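Local coordinates for protein ORF59 (Human herpesvirus 8, PDB 3HSL) that acts as the accessory subunit of the viral DNA polymerase, raising its processivity in lytic DNA replication, probably by sliding along the template with it, at residues 181-189 and 254-262; 264-273 and 284-293. All coordinates share one frame; numbering follows the deposited sequence.

Contact 1 (181-189 and 254-262); sequences LLKWLRQQK and LESLIAALR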
# COMPACT_ATOMS: atom_id res chain seq x y z
N LEU A 181 -11.22 -15.86 26.46
CA LEU A 181 -12.28 -16.24 25.52
C LEU A 181 -11.80 -16.22 24.07
O LEU A 181 -12.18 -17.07 23.26
CB LEU A 181 -13.46 -15.26 25.64
CG LEU A 181 -14.59 -15.43 24.60
CD1 LEU A 181 -15.23 -16.82 24.68
CD2 LEU A 181 -15.65 -14.33 24.69
N LEU A 182 -10.95 -15.25 23.76
CA LEU A 182 -10.42 -15.10 22.42
C LEU A 182 -9.39 -16.22 22.17
O LEU A 182 -9.41 -16.86 21.12
CB LEU A 182 -9.80 -13.72 22.28
CG LEU A 182 -9.68 -13.07 20.90
CD1 LEU A 182 -8.76 -11.87 21.03
CD2 LEU A 182 -9.14 -13.98 19.85
N LYS A 183 -8.50 -16.46 23.13
CA LYS A 183 -7.47 -17.50 22.97
C LYS A 183 -8.13 -18.82 22.63
O LYS A 183 -7.68 -19.55 21.74
CB LYS A 183 -6.60 -17.66 24.22
N TRP A 184 -9.21 -19.11 23.37
CA TRP A 184 -10.00 -20.32 23.22
C TRP A 184 -10.66 -20.34 21.85
O TRP A 184 -10.62 -21.34 21.15
CB TRP A 184 -11.06 -20.39 24.33
CG TRP A 184 -11.82 -21.68 24.33
CD1 TRP A 184 -11.46 -22.83 24.97
CD2 TRP A 184 -13.07 -21.95 23.68
NE1 TRP A 184 -12.40 -23.80 24.76
CE2 TRP A 184 -13.40 -23.29 23.97
CE3 TRP A 184 -13.93 -21.20 22.88
CZ2 TRP A 184 -14.57 -23.89 23.48
CZ3 TRP A 184 -15.09 -21.80 22.40
CH2 TRP A 184 -15.39 -23.13 22.71
N LEU A 185 -11.27 -19.23 21.45
CA LEU A 185 -11.91 -19.19 20.15
C LEU A 185 -10.96 -19.53 19.01
O LEU A 185 -11.22 -20.46 18.26
CB LEU A 185 -12.63 -17.86 19.89
CG LEU A 185 -13.94 -17.60 20.64
CD1 LEU A 185 -14.42 -16.19 20.40
CD2 LEU A 185 -15.00 -18.60 20.23
N ARG A 186 -9.87 -18.78 18.89
CA ARG A 186 -8.92 -19.02 17.80
C ARG A 186 -8.25 -20.39 17.81
O ARG A 186 -7.77 -20.84 16.78
CB ARG A 186 -7.88 -17.90 17.64
CG ARG A 186 -6.95 -17.69 18.81
CD ARG A 186 -5.73 -16.89 18.34
NE ARG A 186 -6.11 -15.64 17.69
CZ ARG A 186 -6.18 -14.46 18.30
NH1 ARG A 186 -5.89 -14.34 19.59
NH2 ARG A 186 -6.54 -13.39 17.61
N GLN A 187 -8.21 -21.06 18.96
CA GLN A 187 -7.59 -22.36 18.97
C GLN A 187 -8.59 -23.43 18.51
O GLN A 187 -8.26 -24.62 18.44
CB GLN A 187 -6.87 -22.67 20.29
CG GLN A 187 -7.74 -22.84 21.51
CD GLN A 187 -6.92 -22.90 22.79
OE1 GLN A 187 -5.85 -22.30 22.88
NE2 GLN A 187 -7.42 -23.62 23.78
N GLN A 188 -9.81 -22.99 18.20
CA GLN A 188 -10.87 -23.88 17.70
C GLN A 188 -10.96 -23.71 16.20
O GLN A 188 -11.51 -24.56 15.50
CB GLN A 188 -12.23 -23.53 18.30
CG GLN A 188 -12.24 -23.51 19.79
CD GLN A 188 -11.76 -24.79 20.38
OE1 GLN A 188 -11.92 -25.87 19.80
NE2 GLN A 188 -11.15 -24.70 21.55
N LYS A 189 -10.40 -22.60 15.72
CA LYS A 189 -10.39 -22.24 14.30
C LYS A 189 -9.63 -23.28 13.48
O LYS A 189 -8.64 -23.85 13.95
CB LYS A 189 -9.76 -20.86 14.14
CG LYS A 189 -9.84 -20.27 12.75
CD LYS A 189 -9.37 -18.84 12.81
CE LYS A 189 -9.61 -18.10 11.52
NZ LYS A 189 -9.29 -16.67 11.75
N LEU A 254 -17.76 -18.03 13.10
CA LEU A 254 -16.56 -18.03 13.93
C LEU A 254 -15.54 -17.00 13.46
O LEU A 254 -15.00 -16.29 14.30
CB LEU A 254 -15.91 -19.40 13.98
CG LEU A 254 -14.66 -19.55 14.86
CD1 LEU A 254 -14.92 -19.18 16.33
CD2 LEU A 254 -14.08 -20.94 14.76
N GLU A 255 -15.27 -16.93 12.15
CA GLU A 255 -14.32 -15.94 11.61
C GLU A 255 -14.78 -14.55 12.00
O GLU A 255 -13.98 -13.74 12.49
CB GLU A 255 -14.22 -15.95 10.09
CG GLU A 255 -13.62 -17.19 9.42
CD GLU A 255 -13.51 -17.00 7.89
OE1 GLU A 255 -13.56 -15.83 7.42
OE2 GLU A 255 -13.37 -18.04 7.19
N SER A 256 -16.06 -14.28 11.78
CA SER A 256 -16.62 -12.98 12.11
C SER A 256 -16.47 -12.68 13.60
O SER A 256 -16.18 -11.56 13.97
CB SER A 256 -18.08 -12.87 11.68
OG SER A 256 -18.18 -12.92 10.26
N LEU A 257 -16.66 -13.69 14.45
CA LEU A 257 -16.57 -13.49 15.88
C LEU A 257 -15.16 -13.12 16.31
O LEU A 257 -14.99 -12.15 17.04
CB LEU A 257 -17.12 -14.70 16.65
CG LEU A 257 -17.17 -14.65 18.18
CD1 LEU A 257 -17.88 -13.42 18.73
CD2 LEU A 257 -17.82 -15.90 18.73
N ILE A 258 -14.17 -13.88 15.86
CA ILE A 258 -12.77 -13.64 16.17
C ILE A 258 -12.43 -12.18 15.78
O ILE A 258 -12.06 -11.37 16.63
CB ILE A 258 -11.82 -14.57 15.35
CG1 ILE A 258 -12.19 -16.07 15.47
CG2 ILE A 258 -10.35 -14.32 15.72
CD1 ILE A 258 -11.89 -16.74 16.81
N ALA A 259 -12.55 -11.87 14.50
CA ALA A 259 -12.26 -10.54 13.99
C ALA A 259 -13.06 -9.47 14.75
O ALA A 259 -12.53 -8.42 15.12
CB ALA A 259 -12.58 -10.48 12.52
N ALA A 260 -14.34 -9.74 14.98
CA ALA A 260 -15.17 -8.78 15.69
C ALA A 260 -14.51 -8.46 17.03
O ALA A 260 -14.25 -7.30 17.32
CB ALA A 260 -16.56 -9.30 15.86
N LEU A 261 -14.25 -9.49 17.84
CA LEU A 261 -13.63 -9.32 19.15
C LEU A 261 -12.22 -8.72 19.11
O LEU A 261 -11.78 -8.10 20.06
CB LEU A 261 -13.56 -10.64 19.90
CG LEU A 261 -14.85 -11.33 20.34
CD1 LEU A 261 -14.47 -12.68 20.91
CD2 LEU A 261 -15.68 -10.50 21.35
N ARG A 262 -11.53 -8.91 17.99
CA ARG A 262 -10.19 -8.41 17.85
C ARG A 262 -10.20 -6.96 17.38
O ARG A 262 -9.37 -6.16 17.81
CB ARG A 262 -9.41 -9.39 16.97
CG ARG A 262 -7.93 -9.09 16.74
CD ARG A 262 -7.13 -10.44 16.80
NE ARG A 262 -7.48 -11.46 15.80
CZ ARG A 262 -6.70 -11.83 14.78
NH1 ARG A 262 -5.49 -11.28 14.60
NH2 ARG A 262 -7.13 -12.77 13.94
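Leu254, in the first turn of helix 254-262, divides its two methyl groups between the end of helix 181-186 and the residues that follow it. CD1 meets Leu185 CD2 at 3.9 Å, the two leucines lying alongside and pointing opposite ways, while CD2 lies 3.9 Å from Lys189 CA and so packs on backbone where the first helix has already run out. One turn on, Leu257 stands nearly perpendicular to Leu185, with CD2 of Leu257 3.8 Å from CD1 of Leu185. Ile258 approaches from the flank. Its CG1 branch carries CD1 to within 3.4 Å of Leu185 CB, beside the amide N of Arg186, and its CG2 faces Leu182 CD2 at 4.3 Å. Together with Leu261 these residues frame a hole into which Leu185 is set as a knob; CG of Leu185 stands anti to its carbonyl carbon (chi1 -73°), which turns both methyls toward the side chains of the other helix. The two helices run antiparallel, at 149° between their directions, and such a helix pair laid on beta strands is consistent with the sliding-factor fold, in which, as in relatives, helices probably line the surface turned to DNA. Leu261 continues the apolar seam: its CD1 is 3.5 Å from Leu185 CD1 and 4.3 Å from Leu181 CD2. Strand 206-211 backs the seam, Phe209 touching Leu181 and Leu211 touching Leu254. At Arg262 the character changes. Its chain crosses that of Arg186 at about a right angle, the guanidinium planes 82° apart, with NH2 of Arg186 over one face of the Arg262 group; NH2 of Arg186 and NE of Arg262 are both donors, so their very close modelled approach is doubtful and no hydrogen bond is made. Arg186 is itself backed by Leu182 CD2, which lies over one face of its guanidinium.

Contact 2 (264-273 and 284-293); sequences CKVPGWFTPG and VEGVPTGCQS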
# COMPACT_ATOMS: atom_id res chain seq x y z
N CYS A 264 -12.73 -4.72 17.89
CA CYS A 264 -13.30 -3.85 18.91
C CYS A 264 -12.46 -3.72 20.20
O CYS A 264 -12.87 -3.07 21.16
CB CYS A 264 -14.71 -4.29 19.23
SG CYS A 264 -15.71 -4.27 17.76
N LYS A 265 -11.29 -4.35 20.19
CA LYS A 265 -10.36 -4.30 21.30
C LYS A 265 -9.27 -3.33 20.81
O LYS A 265 -8.28 -3.76 20.20
CB LYS A 265 -9.78 -5.69 21.58
CG LYS A 265 -8.79 -5.81 22.78
CD LYS A 265 -9.48 -5.57 24.13
CE LYS A 265 -8.59 -5.84 25.35
NZ LYS A 265 -7.44 -4.90 25.43
N VAL A 266 -9.47 -2.04 21.07
CA VAL A 266 -8.52 -1.00 20.67
C VAL A 266 -7.86 -0.45 21.93
O VAL A 266 -8.49 0.31 22.67
CB VAL A 266 -9.22 0.15 19.92
CG1 VAL A 266 -8.19 1.17 19.41
CG2 VAL A 266 -10.04 -0.39 18.77
N PRO A 267 -6.60 -0.83 22.18
CA PRO A 267 -5.83 -0.42 23.37
C PRO A 267 -5.82 1.09 23.63
O PRO A 267 -5.35 1.87 22.82
CB PRO A 267 -4.42 -0.93 23.06
CG PRO A 267 -4.67 -2.16 22.23
CD PRO A 267 -5.81 -1.74 21.33
N GLY A 268 -6.36 1.46 24.79
CA GLY A 268 -6.46 2.85 25.22
C GLY A 268 -7.73 3.49 24.69
O GLY A 268 -7.90 4.70 24.81
N TRP A 269 -8.61 2.67 24.10
CA TRP A 269 -9.85 3.16 23.51
C TRP A 269 -11.11 2.33 23.72
O TRP A 269 -12.03 2.75 24.43
CB TRP A 269 -9.65 3.39 22.01
CG TRP A 269 -8.77 4.54 21.72
CD1 TRP A 269 -7.41 4.58 21.78
CD2 TRP A 269 -9.20 5.84 21.30
NE1 TRP A 269 -6.96 5.83 21.44
CE2 TRP A 269 -8.04 6.62 21.13
CE3 TRP A 269 -10.44 6.42 21.05
CZ2 TRP A 269 -8.09 7.95 20.73
CZ3 TRP A 269 -10.50 7.72 20.65
CH2 TRP A 269 -9.33 8.48 20.49
N PHE A 270 -11.16 1.15 23.11
CA PHE A 270 -12.33 0.29 23.21
C PHE A 270 -12.00 -1.09 23.71
O PHE A 270 -10.87 -1.55 23.58
CB PHE A 270 -13.04 0.15 21.85
CG PHE A 270 -13.54 1.44 21.29
CD1 PHE A 270 -14.68 2.04 21.80
CD2 PHE A 270 -12.87 2.06 20.24
CE1 PHE A 270 -15.14 3.24 21.27
CE2 PHE A 270 -13.32 3.26 19.70
CZ PHE A 270 -14.46 3.85 20.22
N THR A 271 -13.02 -1.73 24.27
CA THR A 271 -12.98 -3.09 24.79
C THR A 271 -14.32 -3.72 24.37
O THR A 271 -15.36 -3.06 24.47
CB THR A 271 -12.75 -3.13 26.32
OG1 THR A 271 -12.51 -4.48 26.73
CG2 THR A 271 -13.94 -2.55 27.10
N PRO A 272 -14.31 -4.98 23.90
CA PRO A 272 -15.50 -5.67 23.41
C PRO A 272 -16.65 -5.87 24.39
O PRO A 272 -16.43 -6.18 25.56
CB PRO A 272 -14.97 -7.05 22.99
CG PRO A 272 -13.54 -6.86 22.78
CD PRO A 272 -13.13 -5.85 23.80
N GLY A 273 -17.85 -5.69 23.87
CA GLY A 273 -19.07 -5.89 24.62
C GLY A 273 -20.01 -6.61 23.66
O GLY A 273 -20.04 -6.28 22.47
N VAL A 284 -21.11 -6.94 18.48
CA VAL A 284 -19.87 -6.86 19.23
C VAL A 284 -19.58 -5.38 19.24
O VAL A 284 -19.34 -4.81 18.17
CB VAL A 284 -18.75 -7.63 18.53
CG1 VAL A 284 -17.41 -7.33 19.19
CG2 VAL A 284 -19.05 -9.13 18.53
N GLU A 285 -19.60 -4.74 20.41
CA GLU A 285 -19.36 -3.30 20.47
C GLU A 285 -18.17 -2.87 21.29
O GLU A 285 -17.94 -3.38 22.40
CB GLU A 285 -20.60 -2.56 20.99
CG GLU A 285 -20.40 -1.07 21.04
CD GLU A 285 -21.63 -0.29 21.43
OE1 GLU A 285 -21.70 0.91 21.11
OE2 GLU A 285 -22.54 -0.86 22.06
N GLY A 286 -17.42 -1.93 20.73
CA GLY A 286 -16.27 -1.38 21.40
C GLY A 286 -16.86 -0.51 22.49
O GLY A 286 -17.55 0.47 22.21
N VAL A 287 -16.60 -0.88 23.74
CA VAL A 287 -17.09 -0.14 24.88
C VAL A 287 -15.93 0.77 25.24
O VAL A 287 -14.84 0.27 25.48
CB VAL A 287 -17.52 -1.09 26.03
CG1 VAL A 287 -17.91 -0.33 27.26
CG2 VAL A 287 -18.67 -1.95 25.58
N PRO A 288 -16.16 2.10 25.28
CA PRO A 288 -15.11 3.07 25.61
C PRO A 288 -14.39 2.79 26.93
O PRO A 288 -15.05 2.60 27.95
CB PRO A 288 -15.84 4.42 25.66
CG PRO A 288 -17.27 4.11 25.66
CD PRO A 288 -17.44 2.76 25.00
N THR A 289 -13.07 2.76 26.89
CA THR A 289 -12.25 2.51 28.07
C THR A 289 -11.63 3.82 28.52
O THR A 289 -11.19 3.98 29.66
CB THR A 289 -11.13 1.49 27.76
OG1 THR A 289 -10.25 2.01 26.76
CG2 THR A 289 -11.71 0.20 27.25
N GLY A 290 -11.59 4.76 27.59
CA GLY A 290 -11.01 6.06 27.84
C GLY A 290 -12.01 7.18 27.91
O GLY A 290 -13.21 6.96 28.14
N CYS A 291 -11.50 8.38 27.69
CA CYS A 291 -12.26 9.61 27.76
C CYS A 291 -12.23 10.52 26.52
O CYS A 291 -12.67 11.68 26.59
CB CYS A 291 -11.78 10.36 29.00
SG CYS A 291 -12.50 11.97 29.20
N GLN A 292 -11.72 10.04 25.39
CA GLN A 292 -11.70 10.91 24.22
C GLN A 292 -12.34 10.34 22.96
O GLN A 292 -12.04 10.79 21.84
CB GLN A 292 -10.33 11.60 24.00
CG GLN A 292 -9.08 10.73 23.91
CD GLN A 292 -7.77 11.57 23.85
OE1 GLN A 292 -7.78 12.77 23.53
NE2 GLN A 292 -6.65 10.93 24.17
N SER A 293 -13.22 9.36 23.16
CA SER A 293 -13.95 8.70 22.07
C SER A 293 -15.47 9.02 22.02
O SER A 293 -16.26 8.18 21.57
CB SER A 293 -13.69 7.18 22.05
OG SER A 293 -14.03 6.54 23.26
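Trp269 and Phe270, both of which press on Ser293, are the paired residues of a classic beta bulge: they face Val266 together, and its carbonyl O accepts the N-H of each. The indole meets Ser293 with its six-membered edge, CE3 lying 3.5 Å from Ser293 CB near the ring plane, while the far corner CH2 rests against CG of Gln292. Trp269 O turns to the loop that follows strand 284-288 and is held by Thr289, whose amide N donates a 2.7 Å bond with an N-H...O angle of 163°; a weak bond from Thr289 OG1 joins it. With CG anti to the carbonyl carbon (chi1 -61°), Phe270 packs against the backbone of Gly286, its CB 3.6 Å from Gly286 CA. The absence of a side chain on Gly286 lets the benzyl group settle directly on the strand backbone. On the other face of the ladder Thr271 CG2 meets Thr289 CG2 at 3.5 Å. Between these two faces runs the antiparallel ladder of the hairpin. Thr271 and Val287 form a hydrogen-bonded pair, Val287 N reaching Thr271 O at 2.6 Å and Thr271 N returning to Val287 O. Gly273 and Glu285 form the next such pair, in which the bond from Gly273 N is weak. Near that end Cys264 SG packs on Val284 CG1 at 3.8 Å, bringing the chain just beyond helix 254-263 onto the hairpin. Glu285 OE2 is bound by Trp230 NE1. Helix 18-35 packs on the bulge through Val27, which touches the side chains of both Trp269 and Phe270, and strand 296-302 hydrogen-bonds to the backbone of strand 282-288 at Val284 and Gly286.

How the contacts relate
Contact 2 lies nearer the middle of the chain, its centre about 11 Å from the chain centre against about 17 Å for contact 1, yet both pass from buried residues to exposed ones. Contact 1 joins two helices through interlocked aliphatic side chains, without a hydrogen bond between them, and ends in basic residues at its more exposed side. Contact 2 is a beta ladder carried by backbone hydrogen bonds, with aromatic packing added. Helix 254-263 links them: strand 270-276 follows this helix in the chain, and the helix also packs on the hairpin, where Ala260 CB lies 3.7 Å from Val284 CG2 and Leu261 O packs on Pro272 CG at 3.5 Å.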